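Local coordinates for Spermidine/putrescine ABC transporter, periplasmic binding protein (PDB 2V84), which probably binds polyamines such as spermidine and putrescine in the periplasm, as the substrate-binding component of an ABC transporter, at residues I41-Q46 with Y285-D290; L98-N103 with L271-I276; H225-A230 with P254-S259. All blocks are in the same frame, centred on the assembly; numbering follows the deposited sequence.

Contact 1 of 3, residues I41-Q46 with Y285-D290; sequences IKKFEQ and YAEFLD
Lys43 and Glu287 mark the closest passage of two helical segments, 41-46 and 285-290, whose backbones stay well apart there, with 11.4 Å between Lys43 CA and Glu287 CA. Two long side chains coming from opposite directions span that distance. Glu287 has CG anti to its own N (chi1 172°) and an extended chain beyond, which carries the carboxylate out toward helix 38-48; Lys43 is likewise extended past CG. Their ends form a salt bridge that is also a hydrogen bond, Lys43 NZ to Glu287 OE1 at 2.9 Å. The ammonium meets OE1 on its syn side, 17° out of the carboxylate plane, while OE2 lies 3.8 Å from Lys43 NZ, so one oxygen takes the bond. OE2 is instead hydrogen-bonded to Ser39 OG, one turn before Lys43, and the carboxylate thus has both oxygens tied to the same helix. Just 74 Å² is buried between the segments, and the contact lies at the surface. Around the ion pair, Glu287 and Phe288 touch Leu40 of helix 38-48, Lys43 touches Phe278 of helix 269-279, and Ile41 packs on Val52 and Tyr54 of strand 51-57.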
ATOM      1  N   ILE A  41     -14.146   4.834 -13.098  1.00 29.53           N
ATOM      2  CA  ILE A  41     -15.488   4.390 -12.715  1.00 30.12           C
ATOM      3  C   ILE A  41     -16.567   4.882 -13.693  1.00 30.32           C
ATOM      4  O   ILE A  41     -17.401   4.093 -14.139  1.00 30.16           O
ATOM      5  CB  ILE A  41     -15.824   4.771 -11.257  1.00 30.16           C
ATOM      6  CG1 ILE A  41     -15.128   3.802 -10.299  1.00 30.88           C
ATOM      7  CG2 ILE A  41     -17.357   4.805 -11.017  1.00 29.96           C
ATOM      8  CD1 ILE A  41     -14.988   4.333  -8.907  1.00 31.87           C
ATOM      9  N   LYS A  42     -16.530   6.172 -14.035  1.00 30.68           N
ATOM     10  CA  LYS A  42     -17.438   6.756 -15.025  1.00 31.02           C
ATOM     11  C   LYS A  42     -17.376   6.003 -16.354  1.00 31.02           C
ATOM     12  O   LYS A  42     -18.404   5.773 -16.983  1.00 31.19           O
ATOM     13  CB  LYS A  42     -17.118   8.248 -15.293  1.00 31.13           C
ATOM     14  CG  LYS A  42     -16.699   9.107 -14.088  1.00 32.71           C
ATOM     15  CD  LYS A  42     -17.712  10.227 -13.760  1.00 36.47           C
ATOM     16  CE  LYS A  42     -18.621   9.864 -12.570  1.00 38.91           C
ATOM     17  NZ  LYS A  42     -18.937   8.381 -12.483  1.00 38.56           N
ATOM     18  N   LYS A  43     -16.168   5.631 -16.775  1.00 31.19           N
ATOM     19  CA  LYS A  43     -15.955   4.941 -18.046  1.00 31.24           C
ATOM     20  C   LYS A  43     -16.563   3.557 -18.051  1.00 31.38           C
ATOM     21  O   LYS A  43     -17.167   3.152 -19.034  1.00 31.54           O
ATOM     22  CB  LYS A  43     -14.466   4.876 -18.401  1.00 31.03           C
ATOM     23  CG  LYS A  43     -13.964   6.129 -19.081  1.00 31.53           C
ATOM     24  CD  LYS A  43     -12.462   6.289 -18.993  1.00 32.69           C
ATOM     25  CE  LYS A  43     -12.090   7.744 -19.228  1.00 32.64           C
ATOM     26  NZ  LYS A  43     -10.742   7.904 -19.825  1.00 34.07           N
ATOM     27  N   PHE A  44     -16.391   2.832 -16.947  1.00 31.67           N
ATOM     28  CA  PHE A  44     -16.981   1.504 -16.782  1.00 31.36           C
ATOM     29  C   PHE A  44     -18.496   1.628 -16.769  1.00 31.92           C
ATOM     30  O   PHE A  44     -19.199   0.784 -17.325  1.00 31.27           O
ATOM     31  CB  PHE A  44     -16.480   0.875 -15.479  1.00 30.93           C
ATOM     32  CG  PHE A  44     -17.022  -0.503 -15.204  1.00 29.74           C
ATOM     33  CD1 PHE A  44     -16.480  -1.617 -15.836  1.00 26.29           C
ATOM     34  CD2 PHE A  44     -18.053  -0.690 -14.287  1.00 29.04           C
ATOM     35  CE1 PHE A  44     -16.955  -2.892 -15.571  1.00 25.82           C
ATOM     36  CE2 PHE A  44     -18.543  -1.983 -14.024  1.00 29.02           C
ATOM     37  CZ  PHE A  44     -17.981  -3.080 -14.673  1.00 27.40           C
ATOM     38  N   GLU A  45     -18.983   2.696 -16.146  1.00 32.47           N
ATOM     39  CA  GLU A  45     -20.410   2.975 -16.088  1.00 33.71           C
ATOM     40  C   GLU A  45     -20.959   3.282 -17.476  1.00 34.04           C
ATOM     41  O   GLU A  45     -22.012   2.771 -17.860  1.00 34.12           O
ATOM     42  CB  GLU A  45     -20.689   4.145 -15.142  1.00 33.40           C
ATOM     43  CG  GLU A  45     -20.755   3.755 -13.675  1.00 34.70           C
ATOM     44  CD  GLU A  45     -21.013   4.941 -12.767  1.00 35.72           C
ATOM     45  OE1 GLU A  45     -20.723   6.083 -13.182  1.00 39.06           O
ATOM     46  OE2 GLU A  45     -21.504   4.732 -11.638  1.00 39.37           O
ATOM     47  N   GLN A  46     -20.247   4.115 -18.231  1.00 34.70           N
ATOM     48  CA  GLN A  46     -20.687   4.456 -19.573  1.00 35.57           C
ATOM     49  C   GLN A  46     -20.567   3.268 -20.528  1.00 35.37           C
ATOM     50  O   GLN A  46     -21.463   3.033 -21.337  1.00 35.51           O
ATOM     51  CB  GLN A  46     -19.950   5.684 -20.116  1.00 35.81           C
ATOM     52  CG  GLN A  46     -20.872   6.598 -20.897  1.00 38.02           C
ATOM     53  CD  GLN A  46     -20.229   7.199 -22.132  1.00 40.17           C
ATOM     54  OE1 GLN A  46     -19.138   7.772 -22.072  1.00 41.65           O
ATOM     55  NE2 GLN A  46     -20.913   7.079 -23.265  1.00 40.38           N
ATOM     56  N   TYR A 285      -5.474   0.862 -17.034  1.00 30.89           N
ATOM     57  CA  TYR A 285      -4.485   0.665 -15.978  1.00 31.16           C
ATOM     58  C   TYR A 285      -3.473   1.805 -15.957  1.00 31.68           C
ATOM     59  O   TYR A 285      -3.129   2.318 -14.889  1.00 32.38           O
ATOM     60  CB  TYR A 285      -3.769  -0.681 -16.074  1.00 30.28           C
ATOM     61  CG  TYR A 285      -3.125  -1.005 -14.745  1.00 29.86           C
ATOM     62  CD1 TYR A 285      -3.900  -1.427 -13.665  1.00 27.84           C
ATOM     63  CD2 TYR A 285      -1.760  -0.851 -14.557  1.00 29.33           C
ATOM     64  CE1 TYR A 285      -3.337  -1.708 -12.443  1.00 26.78           C
ATOM     65  CE2 TYR A 285      -1.175  -1.120 -13.328  1.00 30.22           C
ATOM     66  CZ  TYR A 285      -1.970  -1.535 -12.274  1.00 27.75           C
ATOM     67  OH  TYR A 285      -1.407  -1.803 -11.047  1.00 28.09           O
ATOM     68  N   ALA A 286      -3.031   2.230 -17.135  1.00 32.10           N
ATOM     69  CA  ALA A 286      -2.119   3.365 -17.226  1.00 32.09           C
ATOM     70  C   ALA A 286      -2.758   4.641 -16.686  1.00 32.54           C
ATOM     71  O   ALA A 286      -2.093   5.412 -16.013  1.00 32.78           O
ATOM     72  CB  ALA A 286      -1.639   3.558 -18.624  1.00 32.32           C
ATOM     73  N   GLU A 287      -4.046   4.854 -16.962  1.00 32.77           N
ATOM     74  CA  GLU A 287      -4.769   5.997 -16.388  1.00 33.01           C
ATOM     75  C   GLU A 287      -4.830   5.936 -14.858  1.00 32.74           C
ATOM     76  O   GLU A 287      -4.754   6.972 -14.180  1.00 32.35           O
ATOM     77  CB  GLU A 287      -6.174   6.136 -17.005  1.00 32.84           C
ATOM     78  CG  GLU A 287      -7.078   7.176 -16.326  1.00 32.87           C
ATOM     79  CD  GLU A 287      -8.458   7.263 -16.956  1.00 33.39           C
ATOM     80  OE1 GLU A 287      -8.563   7.038 -18.169  1.00 32.33           O
ATOM     81  OE2 GLU A 287      -9.441   7.562 -16.246  1.00 35.27           O
ATOM     82  N   PHE A 288      -4.954   4.721 -14.319  1.00 32.84           N
ATOM     83  CA  PHE A 288      -4.878   4.494 -12.881  1.00 32.19           C
ATOM     84  C   PHE A 288      -3.507   4.906 -12.334  1.00 32.85           C
ATOM     85  O   PHE A 288      -3.424   5.655 -11.357  1.00 33.48           O
ATOM     86  CB  PHE A 288      -5.173   3.027 -12.543  1.00 32.08           C
ATOM     87  CG  PHE A 288      -4.692   2.608 -11.168  1.00 30.95           C
ATOM     88  CD1 PHE A 288      -5.238   3.167 -10.010  1.00 29.59           C
ATOM     89  CD2 PHE A 288      -3.688   1.655 -11.035  1.00 31.90           C
ATOM     90  CE1 PHE A 288      -4.790   2.795  -8.760  1.00 28.33           C
ATOM     91  CE2 PHE A 288      -3.232   1.272  -9.771  1.00 29.45           C
ATOM     92  CZ  PHE A 288      -3.785   1.845  -8.635  1.00 29.20           C
ATOM     93  N   LEU A 289      -2.436   4.427 -12.963  1.00 32.50           N
ATOM     94  CA  LEU A 289      -1.086   4.710 -12.482  1.00 33.14           C
ATOM     95  C   LEU A 289      -0.757   6.190 -12.537  1.00 33.71           C
ATOM     96  O   LEU A 289      -0.167   6.740 -11.604  1.00 34.20           O
ATOM     97  CB  LEU A 289      -0.057   3.916 -13.281  1.00 33.06           C
ATOM     98  CG  LEU A 289      -0.193   2.399 -13.213  1.00 31.97           C
ATOM     99  CD1 LEU A 289       0.712   1.772 -14.266  1.00 32.01           C
ATOM    100  CD2 LEU A 289       0.098   1.828 -11.810  1.00 31.51           C
ATOM    101  N   ASP A 290      -1.173   6.826 -13.628  1.00 34.18           N
ATOM    102  CA  ASP A 290      -0.895   8.242 -13.884  1.00 34.71           C
ATOM    103  C   ASP A 290      -1.610   9.147 -12.893  1.00 35.32           C
ATOM    104  O   ASP A 290      -1.174  10.281 -12.656  1.00 35.41           O
ATOM    105  CB  ASP A 290      -1.373   8.616 -15.278  1.00 34.81           C
ATOM    106  CG  ASP A 290      -0.441   8.156 -16.373  1.00 35.27           C
ATOM    107  OD1 ASP A 290       0.657   7.642 -16.096  1.00 35.58           O
ATOM    108  OD2 ASP A 290      -0.820   8.327 -17.544  1.00 35.89           O
TER

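Contact 2 of 3, residues L98-N103 with L271-I276; sequences LSKIPN and LAHAFI
Lys100 and His273 bring the backbones together, their CA atoms 6.1 Å apart, where a loop with short 3-10 turns at 98-100 and 102-103 runs past helix 269-279. The interface buries 254 Å² by packing of side chains. Lys100 CB sits against His273 CB at 3.9 Å; from there the extended lysine chain leads away, with CD over one face of the imidazole, and its NZ forms a salt bridge with Asp270 at the start of the helix. Ile101 approaches the same histidine at about a right angle, its CD1 lying 3.8 Å from His273 CD2. With CG1 beside the backbone N and CG2 anti to it (chi1 -48°), Ile101 offers two branches to the helix: CG1 and CD1 reach the histidine, and CG2 meets Ile276 CG2 at 3.9 Å. Ile101 CD1 also lies 4.0 Å from Ile276 CG2, so both branches lie against Ile276, three residues after His273 on the helix. The imidazole is held by hydrogen bonds at both nitrogens, ND1 to the carbonyl of Arg269 and NE2 to the backbone N of Asp97, which fixes its rotation and satisfies its buried polar atoms. This is loop-on-helix packing, in which Ile101 fits against His273 and Ile276, in the periplasmic binding protein lobe that holds the three-stranded parallel sheet.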
ATOM      1  N   LEU A  98     -11.053 -16.988 -13.684  1.00 28.18           N
ATOM      2  CA  LEU A  98     -10.091 -16.209 -14.444  1.00 28.88           C
ATOM      3  C   LEU A  98     -10.390 -16.197 -15.941  1.00 29.28           C
ATOM      4  O   LEU A  98      -9.832 -15.373 -16.678  1.00 28.62           O
ATOM      5  CB  LEU A  98      -8.660 -16.681 -14.181  1.00 29.59           C
ATOM      6  CG  LEU A  98      -8.087 -16.517 -12.764  1.00 29.16           C
ATOM      7  CD1 LEU A  98      -6.676 -17.120 -12.739  1.00 30.02           C
ATOM      8  CD2 LEU A  98      -8.099 -15.068 -12.284  1.00 28.12           C
ATOM      9  N   SER A  99     -11.280 -17.092 -16.384  1.00 29.31           N
ATOM     10  CA  SER A  99     -11.640 -17.127 -17.805  1.00 29.28           C
ATOM     11  C   SER A  99     -12.427 -15.856 -18.133  1.00 29.07           C
ATOM     12  O   SER A  99     -12.486 -15.442 -19.291  1.00 29.67           O
ATOM     13  CB  SER A  99     -12.432 -18.392 -18.183  1.00 29.22           C
ATOM     14  OG  SER A  99     -13.732 -18.369 -17.616  1.00 29.56           O
ATOM     15  N   LYS A 100     -12.981 -15.209 -17.111  1.00 27.62           N
ATOM     16  CA  LYS A 100     -13.742 -13.973 -17.326  1.00 26.75           C
ATOM     17  C   LYS A 100     -12.856 -12.733 -17.165  1.00 25.99           C
ATOM     18  O   LYS A 100     -13.330 -11.592 -17.229  1.00 25.22           O
ATOM     19  CB  LYS A 100     -14.931 -13.912 -16.386  1.00 26.85           C
ATOM     20  CG  LYS A 100     -16.043 -14.905 -16.763  1.00 29.25           C
ATOM     21  CD  LYS A 100     -17.245 -14.734 -15.853  1.00 34.58           C
ATOM     22  CE  LYS A 100     -18.419 -15.538 -16.404  1.00 37.79           C
ATOM     23  NZ  LYS A 100     -19.581 -15.532 -15.469  1.00 40.63           N
ATOM     24  N   ILE A 101     -11.570 -12.973 -16.945  1.00 25.44           N
ATOM     25  CA  ILE A 101     -10.602 -11.895 -16.783  1.00 24.99           C
ATOM     26  C   ILE A 101      -9.377 -12.156 -17.654  1.00 24.73           C
ATOM     27  O   ILE A 101      -8.282 -12.295 -17.138  1.00 24.80           O
ATOM     28  CB  ILE A 101     -10.152 -11.724 -15.315  1.00 25.15           C
ATOM     29  CG1 ILE A 101     -11.359 -11.705 -14.376  1.00 23.71           C
ATOM     30  CG2 ILE A 101      -9.352 -10.417 -15.162  1.00 24.66           C
ATOM     31  CD1 ILE A 101     -10.963 -11.803 -12.893  1.00 25.92           C
ATOM     32  N   PRO A 102      -9.558 -12.197 -18.984  1.00 24.68           N
ATOM     33  CA  PRO A 102      -8.430 -12.512 -19.864  1.00 24.13           C
ATOM     34  C   PRO A 102      -7.235 -11.556 -19.693  1.00 24.11           C
ATOM     35  O   PRO A 102      -6.093 -11.958 -19.958  1.00 24.83           O
ATOM     36  CB  PRO A 102      -9.040 -12.398 -21.264  1.00 23.58           C
ATOM     37  CG  PRO A 102     -10.244 -11.541 -21.091  1.00 24.36           C
ATOM     38  CD  PRO A 102     -10.787 -11.974 -19.760  1.00 25.28           C
ATOM     39  N   ASN A 103      -7.495 -10.318 -19.255  1.00 24.29           N
ATOM     40  CA  ASN A 103      -6.440  -9.302 -19.077  1.00 24.34           C
ATOM     41  C   ASN A 103      -5.506  -9.579 -17.893  1.00 25.20           C
ATOM     42  O   ASN A 103      -4.516  -8.863 -17.671  1.00 25.59           O
ATOM     43  CB  ASN A 103      -7.054  -7.904 -18.953  1.00 24.44           C
ATOM     44  CG  ASN A 103      -7.712  -7.443 -20.232  1.00 23.50           C
ATOM     45  OD1 ASN A 103      -7.307  -7.855 -21.308  1.00 23.45           O
ATOM     46  ND2 ASN A 103      -8.751  -6.602 -20.120  1.00 23.71           N
ATOM     47  N   LEU A 271     -20.378  -8.657 -13.010  1.00 30.04           N
ATOM     48  CA  LEU A 271     -19.820  -7.308 -13.048  1.00 30.01           C
ATOM     49  C   LEU A 271     -18.521  -7.184 -12.262  1.00 29.49           C
ATOM     50  O   LEU A 271     -17.667  -6.366 -12.600  1.00 30.99           O
ATOM     51  CB  LEU A 271     -20.829  -6.254 -12.572  1.00 29.63           C
ATOM     52  CG  LEU A 271     -21.720  -5.649 -13.650  1.00 30.65           C
ATOM     53  CD1 LEU A 271     -22.568  -4.573 -13.013  1.00 30.19           C
ATOM     54  CD2 LEU A 271     -20.910  -5.085 -14.795  1.00 30.39           C
ATOM     55  N   ALA A 272     -18.361  -7.981 -11.210  1.00 28.94           N
ATOM     56  CA  ALA A 272     -17.101  -7.971 -10.460  1.00 27.32           C
ATOM     57  C   ALA A 272     -15.931  -8.391 -11.348  1.00 26.75           C
ATOM     58  O   ALA A 272     -14.896  -7.741 -11.364  1.00 26.09           O
ATOM     59  CB  ALA A 272     -17.190  -8.860  -9.245  1.00 27.65           C
ATOM     60  N   HIS A 273     -16.106  -9.461 -12.106  1.00 25.16           N
ATOM     61  CA  HIS A 273     -15.040  -9.929 -12.996  1.00 25.42           C
ATOM     62  C   HIS A 273     -14.803  -8.915 -14.119  1.00 24.69           C
ATOM     63  O   HIS A 273     -13.668  -8.680 -14.530  1.00 24.03           O
ATOM     64  CB  HIS A 273     -15.423 -11.276 -13.617  1.00 24.33           C
ATOM     65  CG  HIS A 273     -15.362 -12.433 -12.667  1.00 25.80           C
ATOM     66  ND1 HIS A 273     -16.387 -12.742 -11.804  1.00 26.96           N
ATOM     67  CD2 HIS A 273     -14.392 -13.350 -12.440  1.00 25.15           C
ATOM     68  CE1 HIS A 273     -16.068 -13.820 -11.107  1.00 27.48           C
ATOM     69  NE2 HIS A 273     -14.859 -14.202 -11.468  1.00 24.48           N
ATOM     70  N   ALA A 274     -15.889  -8.321 -14.609  1.00 24.41           N
ATOM     71  CA  ALA A 274     -15.834  -7.412 -15.739  1.00 24.57           C
ATOM     72  C   ALA A 274     -15.085  -6.157 -15.352  1.00 24.77           C
ATOM     73  O   ALA A 274     -14.370  -5.566 -16.166  1.00 25.49           O
ATOM     74  CB  ALA A 274     -17.249  -7.069 -16.226  1.00 24.27           C
ATOM     75  N   PHE A 275     -15.239  -5.750 -14.102  1.00 25.18           N
ATOM     76  CA  PHE A 275     -14.518  -4.584 -13.646  1.00 25.15           C
ATOM     77  C   PHE A 275     -13.032  -4.840 -13.468  1.00 24.58           C
ATOM     78  O   PHE A 275     -12.221  -4.015 -13.874  1.00 24.93           O
ATOM     79  CB  PHE A 275     -15.131  -3.987 -12.386  1.00 26.63           C
ATOM     80  CG  PHE A 275     -14.497  -2.684 -12.002  1.00 28.55           C
ATOM     81  CD1 PHE A 275     -14.958  -1.485 -12.545  1.00 28.59           C
ATOM     82  CD2 PHE A 275     -13.398  -2.659 -11.139  1.00 29.70           C
ATOM     83  CE1 PHE A 275     -14.350  -0.273 -12.210  1.00 29.91           C
ATOM     84  CE2 PHE A 275     -12.781  -1.452 -10.801  1.00 30.08           C
ATOM     85  CZ  PHE A 275     -13.261  -0.260 -11.336  1.00 29.56           C
ATOM     86  N   ILE A 276     -12.655  -5.998 -12.921  1.00 23.65           N
ATOM     87  CA  ILE A 276     -11.241  -6.344 -12.808  1.00 23.24           C
ATOM     88  C   ILE A 276     -10.615  -6.407 -14.205  1.00 23.91           C
ATOM     89  O   ILE A 276      -9.507  -5.908 -14.436  1.00 24.06           O
ATOM     90  CB  ILE A 276     -11.054  -7.733 -12.088  1.00 23.02           C
ATOM     91  CG1 ILE A 276     -11.674  -7.691 -10.674  1.00 23.58           C
ATOM     92  CG2 ILE A 276      -9.572  -8.143 -12.043  1.00 22.18           C
ATOM     93  CD1 ILE A 276     -11.750  -9.070  -9.986  1.00 22.80           C
TER

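Contact 3 of 3, residues H225-A230 with P254-S259; sequences HGFAEA and PVYVDS
Phe227 and Tyr256 meet beside the probable ligand pocket of this periplasmic binding protein fold, from the link between strand 223-226 and helix 228-234 and from strand 254-260. Along the second segment, Pro254 packs on Glu168, a predicted spermidine-binding residue, and Val255 makes backbone hydrogen bonds to Thr321 of the parallel strand 321-322 and to Lys323 just after it. Tyr256 CG lies between the backbone N and the carbonyl carbon (chi1 68°), which turns the phenol toward Phe227; Tyr256 CE2 comes within 3.6 Å of Phe227 CE1. The two ring planes stand at 87° with centroids 5.8 Å apart, but the approach is oblique. The side chain of Tyr256 is also about 3 Å, nearest atoms, from a bound MES, probably from the crystallisation liquor, and about 5 Å from that of Glu168, consistent with a place in the polyamine pocket. Two residues on, Asp258 OD2 is hydrogen-bonded to the MES N4 and to Tyr35 OH. Phe227 itself stands at the N-cap position of helix 228-234. In the first turn of that helix, a water donates to Glu229 OE1 at 2.7 Å and makes a weak hydrogen bond of 3.4 Å with Tyr256 OH.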
ATOM      1  N   HIS A 225       7.810   9.809   6.829  1.00 24.50           N
ATOM      2  CA  HIS A 225       7.515   8.482   6.303  1.00 24.90           C
ATOM      3  C   HIS A 225       6.123   8.514   5.641  1.00 25.47           C
ATOM      4  O   HIS A 225       5.175   9.055   6.222  1.00 24.38           O
ATOM      5  CB  HIS A 225       7.503   7.550   7.515  1.00 24.19           C
ATOM      6  CG  HIS A 225       7.337   6.099   7.205  1.00 23.81           C
ATOM      7  ND1 HIS A 225       6.863   5.219   8.147  1.00 24.01           N
ATOM      8  CD2 HIS A 225       7.586   5.366   6.094  1.00 21.26           C
ATOM      9  CE1 HIS A 225       6.835   3.999   7.639  1.00 22.99           C
ATOM     10  NE2 HIS A 225       7.268   4.058   6.390  1.00 22.43           N
ATOM     11  N   GLY A 226       5.992   7.967   4.431  1.00 25.11           N
ATOM     12  CA  GLY A 226       4.676   7.967   3.790  1.00 25.65           C
ATOM     13  C   GLY A 226       4.667   7.595   2.324  1.00 26.36           C
ATOM     14  O   GLY A 226       5.655   7.109   1.803  1.00 25.89           O
ATOM     15  N   PHE A 227       3.527   7.808   1.674  1.00 26.68           N
ATOM     16  CA  PHE A 227       3.391   7.475   0.268  1.00 27.43           C
ATOM     17  C   PHE A 227       3.699   8.649  -0.632  1.00 26.51           C
ATOM     18  O   PHE A 227       3.253   9.769  -0.416  1.00 27.37           O
ATOM     19  CB  PHE A 227       2.009   6.907  -0.040  1.00 27.96           C
ATOM     20  CG  PHE A 227       1.667   5.696   0.776  1.00 29.72           C
ATOM     21  CD1 PHE A 227       2.387   4.524   0.649  1.00 30.02           C
ATOM     22  CD2 PHE A 227       0.598   5.731   1.657  1.00 32.94           C
ATOM     23  CE1 PHE A 227       2.063   3.388   1.411  1.00 31.30           C
ATOM     24  CE2 PHE A 227       0.258   4.619   2.406  1.00 32.89           C
ATOM     25  CZ  PHE A 227       0.992   3.451   2.295  1.00 31.95           C
ATOM     26  N   ALA A 228       4.481   8.361  -1.659  1.00 27.50           N
ATOM     27  CA  ALA A 228       4.921   9.358  -2.634  1.00 27.45           C
ATOM     28  C   ALA A 228       3.747  10.126  -3.233  1.00 28.51           C
ATOM     29  O   ALA A 228       3.798  11.358  -3.365  1.00 27.91           O
ATOM     30  CB  ALA A 228       5.714   8.669  -3.729  1.00 28.16           C
ATOM     31  N   GLU A 229       2.682   9.411  -3.586  1.00 28.97           N
ATOM     32  CA  GLU A 229       1.519  10.072  -4.190  1.00 30.00           C
ATOM     33  C   GLU A 229       0.883  11.130  -3.283  1.00 29.74           C
ATOM     34  O   GLU A 229       0.333  12.105  -3.779  1.00 29.83           O
ATOM     35  CB  GLU A 229       0.482   9.036  -4.677  1.00 30.12           C
ATOM     36  CG  GLU A 229      -0.257   8.228  -3.571  1.00 32.29           C
ATOM     37  CD  GLU A 229       0.479   6.984  -3.126  1.00 33.36           C
ATOM     38  OE1 GLU A 229       1.688   6.835  -3.435  1.00 33.06           O
ATOM     39  OE2 GLU A 229      -0.152   6.151  -2.447  1.00 31.17           O
ATOM     40  N   ALA A 230       0.946  10.940  -1.962  1.00 29.78           N
ATOM     41  CA  ALA A 230       0.444  11.950  -1.015  1.00 29.46           C
ATOM     42  C   ALA A 230       1.348  13.181  -0.915  1.00 29.41           C
ATOM     43  O   ALA A 230       0.879  14.313  -0.972  1.00 29.61           O
ATOM     44  CB  ALA A 230       0.224  11.332   0.362  1.00 29.73           C
ATOM     45  N   PRO A 254       9.823  -2.716   3.748  1.00 28.67           N
ATOM     46  CA  PRO A 254       8.492  -3.269   3.516  1.00 27.89           C
ATOM     47  C   PRO A 254       7.823  -2.765   2.232  1.00 28.52           C
ATOM     48  O   PRO A 254       7.809  -1.558   1.928  1.00 28.41           O
ATOM     49  CB  PRO A 254       7.676  -2.842   4.739  1.00 27.11           C
ATOM     50  CG  PRO A 254       8.569  -2.090   5.637  1.00 28.11           C
ATOM     51  CD  PRO A 254       9.920  -1.926   4.991  1.00 28.64           C
ATOM     52  N   VAL A 255       7.238  -3.714   1.505  1.00 28.72           N
ATOM     53  CA  VAL A 255       6.540  -3.488   0.248  1.00 28.62           C
ATOM     54  C   VAL A 255       5.094  -4.009   0.432  1.00 27.75           C
ATOM     55  O   VAL A 255       4.859  -4.909   1.222  1.00 28.06           O
ATOM     56  CB  VAL A 255       7.308  -4.204  -0.925  1.00 29.13           C
ATOM     57  CG1 VAL A 255       6.559  -4.137  -2.239  1.00 31.12           C
ATOM     58  CG2 VAL A 255       8.698  -3.590  -1.114  1.00 29.93           C
ATOM     59  N   TYR A 256       4.119  -3.416  -0.252  1.00 27.36           N
ATOM     60  CA  TYR A 256       2.730  -3.906  -0.168  1.00 26.62           C
ATOM     61  C   TYR A 256       2.205  -4.340  -1.528  1.00 27.01           C
ATOM     62  O   TYR A 256       2.647  -3.841  -2.548  1.00 26.25           O
ATOM     63  CB  TYR A 256       1.779  -2.860   0.469  1.00 26.27           C
ATOM     64  CG  TYR A 256       1.566  -1.636  -0.391  1.00 26.62           C
ATOM     65  CD1 TYR A 256       0.679  -1.658  -1.487  1.00 25.99           C
ATOM     66  CD2 TYR A 256       2.247  -0.468  -0.122  1.00 26.84           C
ATOM     67  CE1 TYR A 256       0.517  -0.545  -2.308  1.00 26.88           C
ATOM     68  CE2 TYR A 256       2.073   0.652  -0.912  1.00 27.09           C
ATOM     69  CZ  TYR A 256       1.212   0.614  -1.998  1.00 28.32           C
ATOM     70  OH  TYR A 256       1.076   1.734  -2.786  1.00 27.72           O
ATOM     71  N   VAL A 257       1.287  -5.308  -1.538  1.00 27.50           N
ATOM     72  CA  VAL A 257       0.490  -5.585  -2.734  1.00 27.23           C
ATOM     73  C   VAL A 257      -0.996  -5.566  -2.347  1.00 25.86           C
ATOM     74  O   VAL A 257      -1.403  -6.245  -1.417  1.00 26.01           O
ATOM     75  CB  VAL A 257       0.874  -6.915  -3.450  1.00 27.87           C
ATOM     76  CG1 VAL A 257       0.853  -8.096  -2.465  1.00 31.02           C
ATOM     77  CG2 VAL A 257      -0.049  -7.137  -4.659  1.00 26.05           C
ATOM     78  N   ASP A 258      -1.763  -4.736  -3.050  1.00 25.13           N
ATOM     79  CA  ASP A 258      -3.235  -4.677  -2.931  1.00 25.14           C
ATOM     80  C   ASP A 258      -3.860  -5.467  -4.093  1.00 25.09           C
ATOM     81  O   ASP A 258      -3.283  -5.487  -5.173  1.00 25.76           O
ATOM     82  CB  ASP A 258      -3.681  -3.220  -3.036  1.00 25.57           C
ATOM     83  CG  ASP A 258      -3.297  -2.390  -1.806  1.00 27.41           C
ATOM     84  OD1 ASP A 258      -3.316  -2.940  -0.702  1.00 27.72           O
ATOM     85  OD2 ASP A 258      -3.015  -1.173  -1.954  1.00 27.99           O
ATOM     86  N   SER A 259      -5.016  -6.101  -3.873  1.00 23.47           N
ATOM     87  CA  SER A 259      -5.638  -7.037  -4.839  1.00 23.60           C
ATOM     88  C   SER A 259      -7.123  -6.855  -4.877  1.00 23.94           C
ATOM     89  O   SER A 259      -7.699  -6.520  -3.854  1.00 24.43           O
ATOM     90  CB  SER A 259      -5.427  -8.482  -4.396  1.00 23.48           C
ATOM     91  OG  SER A 259      -4.073  -8.833  -4.547  1.00 25.96           O
TER
HETATM   92  O   HOH W   1       3.016   4.503  -3.320  1.00 24.84           O

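From the N terminus, helix 38-48 opens contact 1, and the loop after strand 93-94 opens contact 2. The chain then builds most of the mixed sheet, where contact 3 closes a loop of 23 residues, joining the turn into helix 228-234 to strand 254-260. Helix 269-279 next closes contact 2 over 167 residues, pairing with that earlier loop, and helix 282-292 closes contact 1 over 238, joined to helix 38-48. The three loops therefore lie one within another, without crossing. Contacts 1 and 2 touch through Phe44, whose CG is 3.5 Å from Phe275 CD1. Contact 3 lies apart, its centre about 20 Å from that of contact 1 and 25 Å from that of contact 2.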